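Local coordinates for endoribonuclease L-PSP/chorismate mutase-like domain-containing protein (Agrobacterium tumefaciens str., PDB 3D01), which is of unknown function but belongs to the YjgF/chorismate mutase-like family of putative endoribonucleases, whose members typically assemble as trimers, at the interface of chains A and B. Sequence-based numbering; all coordinates share one arbitrary frame. Chains: chain A/B, Uncharacterized protein.

Contact 1: the interface of chains A and B. Residues chain A 39, 46; chain B 101-103, 138-140.
At this subunit interface of a YjgF-type fold, one face of the A:Tyr46 ring is met by the side-branch methyl of B:Ile103: CG2 sits 3.6 Å from the ring centroid of A:Tyr46, shifted toward the rim in a CH-pi contact. The shift runs toward the CG-CD2 side, and CD2 of A:Tyr46 comes within 3.3 Å of CG2 of B:Ile103. The two side chains meet at about a right angle. The other flat group, the B:Arg101 guanidinium, has CA of B:Arg138 at its edge and in its plane.

In this patch, strand 38-41 and strand 44-50 of chain A face strand 99-110 of chain B. In B:Ile103, CG2 is anti to the backbone N, with CG1 beside that N (chi1 -70°); this turns CG2 toward both the tyrosine face and A:Thr39.

The polar link comes from A:Thr39, whose side-chain hydroxyl OG1 donates to the backbone carbonyl O of B:Ile103 at 2.8 Å. The hydroxyl approaches that oxygen from the side of the C=O bond, at 119°, and is tilted 25° from the carbonyl plane. The threonine methyl CG2 lies against the backbone where B:His139 runs into strand 140-146, 3.5 Å from the backbone N of B:Ala140. CB of B:Ala140 in turn packs against the backbone O of A:Tyr46.

At the side of this patch, NH1 of B:Arg101 donates to the backbone O of B:Arg138 at 2.8 Å, on a lone pair in the carbonyl plane. That bond ties strand 99-110 to the segment leading into strand 140-146.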
ATOM      1  N   THR A  39      -1.767 -13.672   3.776  1.00 21.75           N
ATOM      2  CA  THR A  39      -1.195 -14.573   2.777  1.00 21.99           C
ATOM      3  C   THR A  39       0.307 -14.606   2.977  1.00 22.06           C
ATOM      4  O   THR A  39       0.882 -13.697   3.534  1.00 21.67           O
ATOM      5  CB  THR A  39      -1.490 -14.126   1.337  1.00 21.98           C
ATOM      6  OG1 THR A  39      -0.974 -12.792   1.115  1.00 20.75           O
ATOM      7  CG2 THR A  39      -2.981 -14.205   1.031  1.00 22.21           C
ATOM      8  N   TYR A  46       1.846 -11.116   4.348  1.00 19.80           N
ATOM      9  CA  TYR A  46       0.993  -9.953   4.112  1.00 19.87           C
ATOM     10  C   TYR A  46      -0.239 -10.070   4.948  1.00 19.89           C
ATOM     11  O   TYR A  46      -1.047 -10.963   4.730  1.00 20.11           O
ATOM     12  CB  TYR A  46       0.543  -9.911   2.667  1.00 21.47           C
ATOM     13  CG  TYR A  46       1.582  -9.415   1.740  1.00 22.72           C
ATOM     14  CD1 TYR A  46       1.530  -8.104   1.289  1.00 26.60           C
ATOM     15  CD2 TYR A  46       2.649 -10.215   1.354  1.00 24.50           C
ATOM     16  CE1 TYR A  46       2.487  -7.602   0.473  1.00 27.28           C
ATOM     17  CE2 TYR A  46       3.649  -9.695   0.506  1.00 26.09           C
ATOM     18  CZ  TYR A  46       3.542  -8.391   0.085  1.00 23.85           C
ATOM     19  OH  TYR A  46       4.447  -7.807  -0.768  1.00 28.22           O
TER
ATOM     20  N   ARG B 101      -0.777 -17.197  -6.665  1.00 25.82           N
ATOM     21  CA  ARG B 101      -1.608 -16.677  -5.578  1.00 24.89           C
ATOM     22  C   ARG B 101      -1.788 -15.169  -5.782  1.00 23.51           C
ATOM     23  O   ARG B 101      -0.823 -14.475  -6.085  1.00 22.23           O
ATOM     24  CB  ARG B 101      -0.901 -16.933  -4.249  1.00 25.80           C
ATOM     25  CG  ARG B 101      -1.366 -16.148  -3.042  1.00 28.82           C
ATOM     26  CD  ARG B 101      -2.733 -16.536  -2.624  1.00 33.51           C
ATOM     27  NE  ARG B 101      -2.692 -17.897  -2.142  1.00 35.75           N
ATOM     28  CZ  ARG B 101      -3.753 -18.612  -1.782  1.00 37.92           C
ATOM     29  NH1 ARG B 101      -4.982 -18.101  -1.837  1.00 35.38           N
ATOM     30  NH2 ARG B 101      -3.568 -19.869  -1.368  1.00 39.11           N
ATOM     31  N   VAL B 102      -3.019 -14.687  -5.621  1.00 21.95           N
ATOM     32  CA  VAL B 102      -3.248 -13.246  -5.465  1.00 21.56           C
ATOM     33  C   VAL B 102      -2.915 -12.944  -4.007  1.00 21.01           C
ATOM     34  O   VAL B 102      -3.601 -13.390  -3.088  1.00 21.45           O
ATOM     35  CB  VAL B 102      -4.678 -12.824  -5.798  1.00 21.16           C
ATOM     36  CG1 VAL B 102      -4.866 -11.303  -5.502  1.00 20.65           C
ATOM     37  CG2 VAL B 102      -5.020 -13.214  -7.277  1.00 21.70           C
ATOM     38  N   ILE B 103      -1.832 -12.215  -3.807  1.00 20.11           N
ATOM     39  CA  ILE B 103      -1.268 -12.006  -2.486  1.00 19.84           C
ATOM     40  C   ILE B 103      -1.996 -10.906  -1.733  1.00 19.12           C
ATOM     41  O   ILE B 103      -2.386 -11.067  -0.550  1.00 18.36           O
ATOM     42  CB  ILE B 103       0.237 -11.670  -2.562  1.00 20.79           C
ATOM     43  CG1 ILE B 103       1.030 -12.919  -2.993  1.00 20.62           C
ATOM     44  CG2 ILE B 103       0.762 -11.171  -1.175  1.00 20.66           C
ATOM     45  CD1 ILE B 103       0.916 -14.078  -2.002  1.00 24.93           C
ATOM     46  N   ARG B 138      -7.838 -16.202  -3.505  1.00 22.20           N
ATOM     47  CA  ARG B 138      -8.084 -15.709  -2.155  1.00 23.26           C
ATOM     48  C   ARG B 138      -6.866 -14.958  -1.636  1.00 21.22           C
ATOM     49  O   ARG B 138      -5.750 -15.462  -1.621  1.00 21.57           O
ATOM     50  CB  ARG B 138      -8.487 -16.872  -1.242  1.00 24.28           C
ATOM     51  CG  ARG B 138      -9.810 -17.506  -1.661  1.00 27.52           C
ATOM     52  CD  ARG B 138     -10.620 -17.936  -0.447  1.00 34.34           C
ATOM     53  NE  ARG B 138      -9.850 -18.837   0.387  1.00 36.72           N
ATOM     54  CZ  ARG B 138     -10.092 -19.096   1.671  1.00 37.30           C
ATOM     55  NH1 ARG B 138      -9.304 -19.957   2.306  1.00 38.98           N
ATOM     56  NH2 ARG B 138     -11.093 -18.513   2.329  1.00 36.05           N
ATOM     57  N   HIS B 139      -7.098 -13.728  -1.195  1.00 20.05           N
ATOM     58  CA  HIS B 139      -6.030 -12.744  -1.008  1.00 18.74           C
ATOM     59  C   HIS B 139      -6.189 -11.989   0.294  1.00 18.57           C
ATOM     60  O   HIS B 139      -7.315 -11.910   0.839  1.00 19.07           O
ATOM     61  CB  HIS B 139      -6.104 -11.713  -2.141  1.00 18.33           C
ATOM     62  CG  HIS B 139      -7.501 -11.226  -2.407  1.00 18.91           C
ATOM     63  ND1 HIS B 139      -8.393 -11.930  -3.198  1.00 17.96           N
ATOM     64  CD2 HIS B 139      -8.184 -10.150  -1.931  1.00 18.80           C
ATOM     65  CE1 HIS B 139      -9.555 -11.303  -3.200  1.00 20.40           C
ATOM     66  NE2 HIS B 139      -9.451 -10.210  -2.457  1.00 18.68           N
ATOM     67  N   ALA B 140      -5.068 -11.446   0.773  1.00 18.38           N
ATOM     68  CA  ALA B 140      -5.059 -10.412   1.825  1.00 18.48           C
ATOM     69  C   ALA B 140      -5.570  -9.099   1.208  1.00 19.19           C
ATOM     70  O   ALA B 140      -5.565  -8.921  -0.031  1.00 19.16           O
ATOM     71  CB  ALA B 140      -3.690 -10.215   2.425  1.00 17.89           C
TER

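Contact 2: the interface of chains A and B. Residues chain A 147-148; chain B 111-113, 115, 118, 146.
A:Ser148 reaches into a bend of chain B, and its hydroxyl makes the hydrogen bonds across this patch of the subunit interface. OG donates to the backbone O of B:Phe115 at 2.8 Å, arriving nearly along the C=O axis at 161°. A longer bond, 3.2 Å, runs from the same OG to the backbone O of B:Val112, with the hydroxyl well above that carbonyl plane and not on a lone pair. The shorter, straighter approach suggests that B:Phe115 O is the main acceptor, with B:Val112 O the lesser one. The side-chain amide of B:Gln118 adds a weak bond, NE2 giving to OG of A:Ser148 at 3.0 Å. The serine hydroxyl thus has both donor and acceptor roles available. Its chi1 of 44° places OG between the backbone N and carbonyl carbon of its own residue and directs it into the bend.

Within chain B, a second-shell bond positions the glutamine: NE2 of B:Gln118 donates to the hydroxyl OG of B:Ser111 at 3.1 Å, fairly straight at 157° and tilted modestly from the amide plane. The B:Gln118 chain is bent at chi2, which turns its amide away from the helix end, toward B:Ser111 and A:Ser148. A weak bond from NE2 to the backbone O of B:Phe115 lies beside it.

Van der Waals contacts flank the polar centre. The A:Ala147 methyl CB lies 3.5 Å from the backbone O of B:Ser111, with the backbone O of B:Met146, a selenomethionine, a little farther off. B:Pro113 packs with its CA and CB against the backbone O of A:Ala147, and CB of A:Ser148 also makes an apolar contact with CA of B:Pro113.

In the fold, A:Ala147 and A:Ser148 follow directly on strand 140-146, while B:Ser111, B:Val112, B:Pro113 and B:Phe115 lie on the connection between strand 99-110 and helix 118-133, B:Gln118 opens that helix and B:Met146 ends strand 140-146.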
ATOM      1  N   ALA A 147     -10.842   9.532   4.293  1.00 14.12           N
ATOM      2  CA  ALA A 147     -12.171  10.157   4.431  1.00 14.06           C
ATOM      3  C   ALA A 147     -13.022   9.434   5.477  1.00 13.47           C
ATOM      4  O   ALA A 147     -13.785  10.053   6.200  1.00 11.87           O
ATOM      5  CB  ALA A 147     -12.879  10.186   3.131  1.00 13.64           C
ATOM      6  N   SER A 148     -12.832   8.110   5.549  1.00 13.54           N
ATOM      7  CA  SER A 148     -13.637   7.216   6.404  1.00 14.00           C
ATOM      8  C   SER A 148     -13.095   5.815   6.182  1.00 13.84           C
ATOM      9  O   SER A 148     -12.327   5.590   5.214  1.00 13.28           O
ATOM     10  CB  SER A 148     -15.138   7.249   6.015  1.00 14.15           C
ATOM     11  OG  SER A 148     -15.353   7.205   4.617  1.00 15.48           O
TER
ATOM     12  N   SER B 111     -15.115   8.189  -1.065  1.00 12.36           N
ATOM     13  CA  SER B 111     -16.186   8.092  -0.065  1.00 12.55           C
ATOM     14  C   SER B 111     -16.505   9.432   0.562  1.00 13.05           C
ATOM     15  O   SER B 111     -15.590  10.203   0.865  1.00 13.29           O
ATOM     16  CB  SER B 111     -15.793   7.152   1.099  1.00 12.46           C
ATOM     17  OG  SER B 111     -15.422   5.861   0.675  1.00 13.46           O
ATOM     18  N   VAL B 112     -17.783   9.666   0.840  1.00 13.03           N
ATOM     19  CA  VAL B 112     -18.122  10.731   1.797  1.00 14.13           C
ATOM     20  C   VAL B 112     -17.813  10.166   3.197  1.00 14.69           C
ATOM     21  O   VAL B 112     -17.777   8.960   3.400  1.00 14.21           O
ATOM     22  CB  VAL B 112     -19.591  11.249   1.715  1.00 13.82           C
ATOM     23  CG1 VAL B 112     -19.914  11.950   0.368  1.00 16.90           C
ATOM     24  CG2 VAL B 112     -20.638  10.119   1.994  1.00 12.87           C
ATOM     25  N   PRO B 113     -17.568  11.049   4.167  1.00 15.04           N
ATOM     26  CA  PRO B 113     -17.127  10.613   5.489  1.00 15.26           C
ATOM     27  C   PRO B 113     -18.147   9.810   6.293  1.00 14.90           C
ATOM     28  O   PRO B 113     -17.767   9.147   7.251  1.00 16.19           O
ATOM     29  CB  PRO B 113     -16.769  11.923   6.183  1.00 15.15           C
ATOM     30  CG  PRO B 113     -16.494  12.886   5.040  1.00 17.46           C
ATOM     31  CD  PRO B 113     -17.564  12.521   4.064  1.00 16.10           C
ATOM     32  N   PHE B 115     -19.875   7.481   4.779  1.00 15.59           N
ATOM     33  CA  PHE B 115     -19.900   6.182   4.107  1.00 15.29           C
ATOM     34  C   PHE B 115     -18.862   5.265   4.748  1.00 15.64           C
ATOM     35  O   PHE B 115     -17.676   5.617   4.788  1.00 15.07           O
ATOM     36  CB  PHE B 115     -19.702   6.277   2.617  1.00 15.27           C
ATOM     37  CG  PHE B 115     -19.720   4.944   1.978  1.00 14.82           C
ATOM     38  CD1 PHE B 115     -20.916   4.218   1.953  1.00 13.37           C
ATOM     39  CD2 PHE B 115     -18.545   4.354   1.514  1.00 13.65           C
ATOM     40  CE1 PHE B 115     -20.962   2.959   1.398  1.00 14.15           C
ATOM     41  CE2 PHE B 115     -18.587   3.078   0.976  1.00 15.01           C
ATOM     42  CZ  PHE B 115     -19.775   2.393   0.911  1.00 14.22           C
ATOM     43  N   GLN B 118     -16.906   0.418   2.855  1.00 14.59           N
ATOM     44  CA  GLN B 118     -15.871   0.190   1.854  1.00 14.76           C
ATOM     45  C   GLN B 118     -15.529  -1.301   1.689  1.00 15.05           C
ATOM     46  O   GLN B 118     -15.178  -1.737   0.605  1.00 16.48           O
ATOM     47  CB  GLN B 118     -14.611   0.986   2.139  1.00 15.85           C
ATOM     48  CG  GLN B 118     -14.759   2.507   2.082  1.00 14.77           C
ATOM     49  CD  GLN B 118     -15.234   3.124   3.380  1.00 15.35           C
ATOM     50  OE1 GLN B 118     -15.494   2.419   4.371  1.00 12.53           O
ATOM     51  NE2 GLN B 118     -15.313   4.465   3.400  1.00 14.03           N
HETATM   52  N   MSE B 146     -11.311   7.105   0.468  1.00 16.42           N
HETATM   53  CA  MSE B 146     -10.483   8.178  -0.075  1.00 16.12           C
HETATM   54  C   MSE B 146     -11.332   9.450  -0.248  1.00 14.64           C
HETATM   55  O   MSE B 146     -12.546   9.389  -0.427  1.00 13.84           O
HETATM   56  CB  MSE B 146      -9.933   7.789  -1.446  1.00 17.86           C
HETATM   57  CG  MSE B 146      -8.610   7.147  -1.491  1.00 22.04           C
HETATM   58 SE   MSE B 146      -8.383   5.696  -0.227  1.00 33.07          SE
HETATM   59  CE  MSE B 146     -10.112   4.841  -0.556  1.00 39.03           C
TER

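Contact 1 and contact 2 lie about 24 Å apart, measured between the centres of their C-alpha atoms, toward opposite ends of one interface. On chain B, the same long strand, ending at 110, enters contact 1 near its start and leads into the turn of contact 2; strand 140-146 likewise opens at contact 1 and closes at contact 2. Chain A supplies different surfaces, its strands 38-41 and 44-50 at one end and the segment after strand 140-146 at the other. Such unlike pairings suit a cyclic trimer, and the deposited assembly holds three copies, an arrangement typical of this family.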